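Local coordinates for protein nucleoside-diphosphate sugar epimerase (SulA family) (Corynebacterium glutamicum, PDB 3OH8) that probably acts on nucleoside-diphosphate sugars as a SulA-family epimerase with an NAD(P)-binding Rossmann-type domain, at residues Trp17-Leu29 and Arg161-Glu173. Numbering follows the deposited sequence.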
loop_
_atom_site.group_PDB
_atom_site.type_symbol
_atom_site.label_atom_id
_atom_site.label_comp_id
_atom_site.label_asym_id
_atom_site.label_seq_id
_atom_site.Cartn_x
_atom_site.Cartn_y
_atom_site.Cartn_z
ATOM N N TRP A 17 -16.517 -4.155 9.964
ATOM C CA TRP A 17 -17.545 -3.604 9.088
ATOM C C TRP A 17 -17.259 -2.139 8.803
ATOM O O TRP A 17 -17.256 -1.682 7.646
ATOM C CB TRP A 17 -18.914 -3.729 9.756
ATOM C CG TRP A 17 -19.980 -3.035 8.986
ATOM C CD1 TRP A 17 -20.443 -1.764 9.180
ATOM C CD2 TRP A 17 -20.700 -3.564 7.869
ATOM N NE1 TRP A 17 -21.421 -1.474 8.254
ATOM C CE2 TRP A 17 -21.596 -2.564 7.439
ATOM C CE3 TRP A 17 -20.672 -4.787 7.189
ATOM C CZ2 TRP A 17 -22.459 -2.751 6.363
ATOM C CZ3 TRP A 17 -21.536 -4.974 6.119
ATOM C CH2 TRP A 17 -22.420 -3.961 5.721
ATOM N N ASP A 18 -17.019 -1.404 9.880
ATOM C CA ASP A 18 -16.750 0.019 9.804
ATOM C C ASP A 18 -15.652 0.320 8.790
ATOM O O ASP A 18 -15.755 1.254 7.996
ATOM C CB ASP A 18 -16.281 0.494 11.167
ATOM C CG ASP A 18 -16.900 1.793 11.559
ATOM O OD1 ASP A 18 -17.900 1.740 12.311
ATOM O OD2 ASP A 18 -16.391 2.850 11.113
ATOM N N TRP A 19 -14.592 -0.477 8.835
ATOM C CA TRP A 19 -13.434 -0.278 7.950
ATOM C C TRP A 19 -13.842 -0.329 6.471
ATOM O O TRP A 19 -13.348 0.454 5.638
ATOM C CB TRP A 19 -12.373 -1.333 8.283
ATOM C CG TRP A 19 -11.069 -1.213 7.521
ATOM C CD1 TRP A 19 -9.914 -0.621 7.948
ATOM C CD2 TRP A 19 -10.801 -1.731 6.214
ATOM N NE1 TRP A 19 -8.938 -0.733 6.975
ATOM C CE2 TRP A 19 -9.460 -1.408 5.907
ATOM C CE3 TRP A 19 -11.571 -2.424 5.271
ATOM C CZ2 TRP A 19 -8.873 -1.769 4.692
ATOM C CZ3 TRP A 19 -10.989 -2.779 4.070
ATOM C CH2 TRP A 19 -9.650 -2.451 3.788
ATOM N N HIS A 20 -14.747 -1.250 6.146
ATOM C CA HIS A 20 -15.230 -1.420 4.770
ATOM C C HIS A 20 -16.111 -0.262 4.288
ATOM O O HIS A 20 -16.238 -0.038 3.080
ATOM C CB HIS A 20 -16.006 -2.740 4.621
ATOM C CG HIS A 20 -15.144 -3.959 4.657
ATOM N ND1 HIS A 20 -14.663 -4.499 5.835
ATOM C CD2 HIS A 20 -14.685 -4.763 3.664
ATOM C CE1 HIS A 20 -13.940 -5.569 5.563
ATOM N NE2 HIS A 20 -13.926 -5.741 4.248
ATOM N N THR A 21 -16.703 0.482 5.218
ATOM C CA THR A 21 -17.539 1.625 4.851
ATOM C C THR A 21 -16.739 2.884 4.502
ATOM O O THR A 21 -17.290 3.822 3.940
ATOM C CB THR A 21 -18.510 2.008 5.985
ATOM O OG1 THR A 21 -17.777 2.642 7.042
ATOM C CG2 THR A 21 -19.231 0.766 6.529
ATOM N N ARG A 22 -15.447 2.919 4.830
ATOM C CA ARG A 22 -14.663 4.143 4.648
ATOM C C ARG A 22 -14.096 4.317 3.242
ATOM O O ARG A 22 -13.882 3.345 2.521
ATOM C CB ARG A 22 -13.518 4.204 5.657
ATOM C CG ARG A 22 -13.963 3.997 7.092
ATOM C CD ARG A 22 -12.984 4.604 8.066
ATOM N NE ARG A 22 -13.467 4.512 9.439
ATOM C CZ ARG A 22 -12.954 3.705 10.362
ATOM N NH1 ARG A 22 -11.925 2.914 10.068
ATOM N NH2 ARG A 22 -13.466 3.693 11.585
ATOM N N LYS A 23 -13.841 5.566 2.866
ATOM C CA LYS A 23 -13.119 5.856 1.635
ATOM C C LYS A 23 -11.772 5.154 1.688
ATOM O O LYS A 23 -11.139 5.054 2.758
ATOM C CB LYS A 23 -12.912 7.360 1.448
ATOM C CG LYS A 23 -14.195 8.137 1.211
ATOM C CD LYS A 23 -14.517 9.053 2.379
ATOM C CE LYS A 23 -13.651 10.306 2.362
ATOM N NZ LYS A 23 -13.980 11.151 1.185
ATOM N N GLY A 24 -11.343 4.654 0.537
ATOM C CA GLY A 24 -10.082 3.932 0.448
ATOM C C GLY A 24 -10.186 2.424 0.575
ATOM O O GLY A 24 -9.304 1.700 0.100
ATOM N N ALA A 25 -11.255 1.926 1.208
ATOM C CA ALA A 25 -11.345 0.478 1.471
ATOM C C ALA A 25 -11.302 -0.377 0.210
ATOM O O ALA A 25 -10.630 -1.418 0.165
ATOM C CB ALA A 25 -12.605 0.139 2.316
ATOM N N VAL A 26 -12.026 0.053 -0.821
ATOM C CA VAL A 26 -12.023 -0.678 -2.082
ATOM C C VAL A 26 -10.624 -0.696 -2.687
ATOM O O VAL A 26 -10.146 -1.745 -3.138
ATOM C CB VAL A 26 -13.033 -0.110 -3.106
ATOM C CG1 VAL A 26 -12.891 -0.837 -4.430
ATOM C CG2 VAL A 26 -14.468 -0.230 -2.565
ATOM N N ALA A 27 -9.954 0.455 -2.670
ATOM C CA ALA A 27 -8.591 0.528 -3.206
ATOM C C ALA A 27 -7.628 -0.417 -2.470
ATOM O O ALA A 27 -6.828 -1.117 -3.097
ATOM C CB ALA A 27 -8.073 1.973 -3.170
ATOM N N ARG A 28 -7.713 -0.444 -1.142
ATOM C CA ARG A 28 -6.825 -1.300 -0.341
ATOM C C ARG A 28 -6.958 -2.774 -0.712
ATOM O O ARG A 28 -5.959 -3.483 -0.805
ATOM C CB ARG A 28 -7.062 -1.109 1.171
ATOM C CG ARG A 28 -6.810 0.304 1.717
ATOM C CD ARG A 28 -5.359 0.747 1.526
ATOM N NE ARG A 28 -4.443 -0.012 2.374
ATOM C CZ ARG A 28 -3.114 0.072 2.314
ATOM N NH1 ARG A 28 -2.536 0.885 1.432
ATOM N NH2 ARG A 28 -2.360 -0.655 3.143
ATOM N N LEU A 29 -8.184 -3.247 -0.941
ATOM C CA LEU A 29 -8.390 -4.676 -1.206
ATOM C C LEU A 29 -8.356 -5.075 -2.692
ATOM O O LEU A 29 -8.467 -6.256 -3.028
ATOM C CB LEU A 29 -9.699 -5.164 -0.551
ATOM C CG LEU A 29 -9.812 -4.901 0.947
ATOM C CD1 LEU A 29 -11.031 -5.663 1.542
ATOM C CD2 LEU A 29 -8.511 -5.289 1.664
ATOM N N ARG A 161 -0.965 7.105 -3.704
ATOM C CA ARG A 161 -2.323 6.613 -3.830
ATOM C C ARG A 161 -2.575 5.547 -2.766
ATOM O O ARG A 161 -3.645 5.501 -2.169
ATOM C CB ARG A 161 -2.558 6.057 -5.237
ATOM C CG ARG A 161 -3.994 5.981 -5.666
ATOM C CD ARG A 161 -4.102 5.698 -7.163
ATOM N NE ARG A 161 -5.487 5.446 -7.568
ATOM C CZ ARG A 161 -5.856 5.018 -8.775
ATOM N NH1 ARG A 161 -4.946 4.788 -9.714
ATOM N NH2 ARG A 161 -7.141 4.817 -9.044
ATOM N N ALA A 162 -1.586 4.700 -2.517
ATOM C CA ALA A 162 -1.750 3.681 -1.477
ATOM C C ALA A 162 -1.812 4.298 -0.076
ATOM O O ALA A 162 -2.646 3.908 0.766
ATOM C CB ALA A 162 -0.657 2.649 -1.574
ATOM N N LEU A 163 -0.939 5.265 0.180
ATOM C CA LEU A 163 -0.924 5.956 1.461
ATOM C C LEU A 163 -2.237 6.711 1.711
ATOM O O LEU A 163 -2.790 6.656 2.806
ATOM C CB LEU A 163 0.260 6.929 1.542
ATOM C CG LEU A 163 0.330 7.780 2.811
ATOM C CD1 LEU A 163 0.418 6.894 4.055
ATOM C CD2 LEU A 163 1.522 8.757 2.741
ATOM N N THR A 164 -2.721 7.418 0.692
ATOM C CA THR A 164 -3.975 8.151 0.788
ATOM C C THR A 164 -5.133 7.230 1.183
ATOM O O THR A 164 -5.901 7.534 2.103
ATOM C CB THR A 164 -4.296 8.885 -0.547
ATOM O OG1 THR A 164 -3.344 9.944 -0.762
ATOM C CG2 THR A 164 -5.696 9.475 -0.515
ATOM N N ALA A 165 -5.246 6.100 0.493
ATOM C CA ALA A 165 -6.276 5.119 0.810
ATOM C C ALA A 165 -6.135 4.578 2.224
ATOM O O ALA A 165 -7.136 4.337 2.885
ATOM C CB ALA A 165 -6.258 3.973 -0.183
ATOM N N GLN A 166 -4.904 4.353 2.676
ATOM C CA GLN A 166 -4.694 3.800 4.011
ATOM C C GLN A 166 -5.122 4.805 5.078
ATOM O O GLN A 166 -5.826 4.457 6.015
ATOM C CB GLN A 166 -3.219 3.419 4.208
ATOM C CG GLN A 166 -2.962 2.471 5.375
ATOM C CD GLN A 166 -1.485 2.101 5.472
ATOM O OE1 GLN A 166 -0.678 2.531 4.646
ATOM N NE2 GLN A 166 -1.128 1.316 6.484
ATOM N N LEU A 167 -4.677 6.053 4.933
ATOM C CA LEU A 167 -5.082 7.139 5.831
ATOM C C LEU A 167 -6.603 7.244 5.930
ATOM O O LEU A 167 -7.176 7.355 7.020
ATOM C CB LEU A 167 -4.548 8.473 5.318
ATOM C CG LEU A 167 -3.330 9.148 5.957
ATOM C CD1 LEU A 167 -2.650 8.317 7.009
ATOM C CD2 LEU A 167 -2.351 9.597 4.887
ATOM N N GLN A 168 -7.261 7.248 4.779
ATOM C CA GLN A 168 -8.714 7.313 4.781
ATOM C C GLN A 168 -9.342 6.113 5.487
ATOM O O GLN A 168 -10.294 6.277 6.247
ATOM C CB GLN A 168 -9.250 7.488 3.365
ATOM C CG GLN A 168 -8.821 8.819 2.755
ATOM C CD GLN A 168 -9.090 8.896 1.266
ATOM O OE1 GLN A 168 -9.049 7.886 0.566
ATOM N NE2 GLN A 168 -9.356 10.098 0.775
ATOM N N THR A 169 -8.831 4.905 5.268
ATOM C CA THR A 169 -9.436 3.771 5.986
ATOM C C THR A 169 -9.166 3.849 7.489
ATOM O O THR A 169 -9.866 3.228 8.289
ATOM C CB THR A 169 -8.961 2.419 5.457
ATOM O OG1 THR A 169 -7.527 2.366 5.508
ATOM C CG2 THR A 169 -9.420 2.234 4.033
ATOM N N GLY A 170 -8.159 4.626 7.871
ATOM C CA GLY A 170 -7.857 4.842 9.274
ATOM C C GLY A 170 -8.676 5.968 9.876
ATOM O O GLY A 170 -8.579 6.248 11.067
ATOM N N GLY A 171 -9.473 6.642 9.060
ATOM C CA GLY A 171 -10.344 7.683 9.586
ATOM C C GLY A 171 -9.733 9.071 9.574
ATOM O O GLY A 171 -10.319 10.009 10.112
ATOM N N HIS A 172 -8.548 9.209 8.977
ATOM C CA HIS A 172 -7.929 10.519 8.824
ATOM C C HIS A 172 -8.403 11.213 7.566
ATOM O O HIS A 172 -8.905 10.568 6.650
ATOM C CB HIS A 172 -6.407 10.397 8.800
ATOM C CG HIS A 172 -5.848 9.738 10.017
ATOM N ND1 HIS A 172 -5.715 10.398 11.218
ATOM C CD2 HIS A 172 -5.403 8.476 10.222
ATOM C CE1 HIS A 172 -5.201 9.573 12.114
ATOM N NE2 HIS A 172 -5.003 8.401 11.536
ATOM N N GLU A 173 -8.233 12.531 7.516
ATOM C CA GLU A 173 -8.616 13.291 6.328
ATOM C C GLU A 173 -7.381 13.613 5.506
ATOM O O GLU A 173 -6.352 13.998 6.058
ATOM C CB GLU A 173 -9.314 14.594 6.712
ATOM C CG GLU A 173 -10.594 14.399 7.508
ATOM C CD GLU A 173 -11.705 13.781 6.678
ATOM O OE1 GLU A 173 -11.911 14.239 5.531
ATOM O OE2 GLU A 173 -12.371 12.843 7.175
HETATM O O HOH W 1 -6.214 0.273 6.348
#
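Arg28 lays its aliphatic chain and guanidinium across helix 161-169, filling a hole between Ala162, Ala165, Gln166 and Thr169 as a knob would. Its CD rests 3.8 Å from CB of Ala165. Bends at chi2 and chi3 fold the chain back so that the guanidinium stacks over Gln166, whose amide plane lies 12° from its own; CB of Gln166 sits over the centre of one face. Both polar ends are engaged elsewhere: Arg28 NE forms a salt bridge with Asp132, and the Gln166 amide reaches Thr346 and Asp347, which should hold the two planes in their stack.

Thr169 is the second focus. Its methyl CG2 lies 3.4 Å from the backbone N of Ala25 and also touches the rim of one Trp19 ring face. On the polar side, OG1 donates to the carbonyl of Gln166 and accepts from a water at 2.6 Å, which in turn takes the indole N-H of Trp19 in the ring plane. The Thr169 carbonyl O accepts a 2.7 Å bond from NH1 of Arg22, bent at the hydrogen (139°), while NH2 of the same extended arginine pairs with Asp18. Gly24, N-cap of helix 25-29 and at positive phi in the type II turn Arg22-Ala25, lets the backbones come closest here, its CA 4.0 Å from that of Ala165.

The pair thus illustrates how a turn between two short helices can dock on a Rossmann-type helix near its C-terminal end, where a Schellman motif at Gly171 leads into strand 173-178. The axes of 25-29 and 161-169 cross at -127°, with helix 119-139 meeting Trp19, Arg28 and Gln166, helix 342-354 flanking Ala162 and Gln166, and strand 149-153 packing against Thr164 and Leu167.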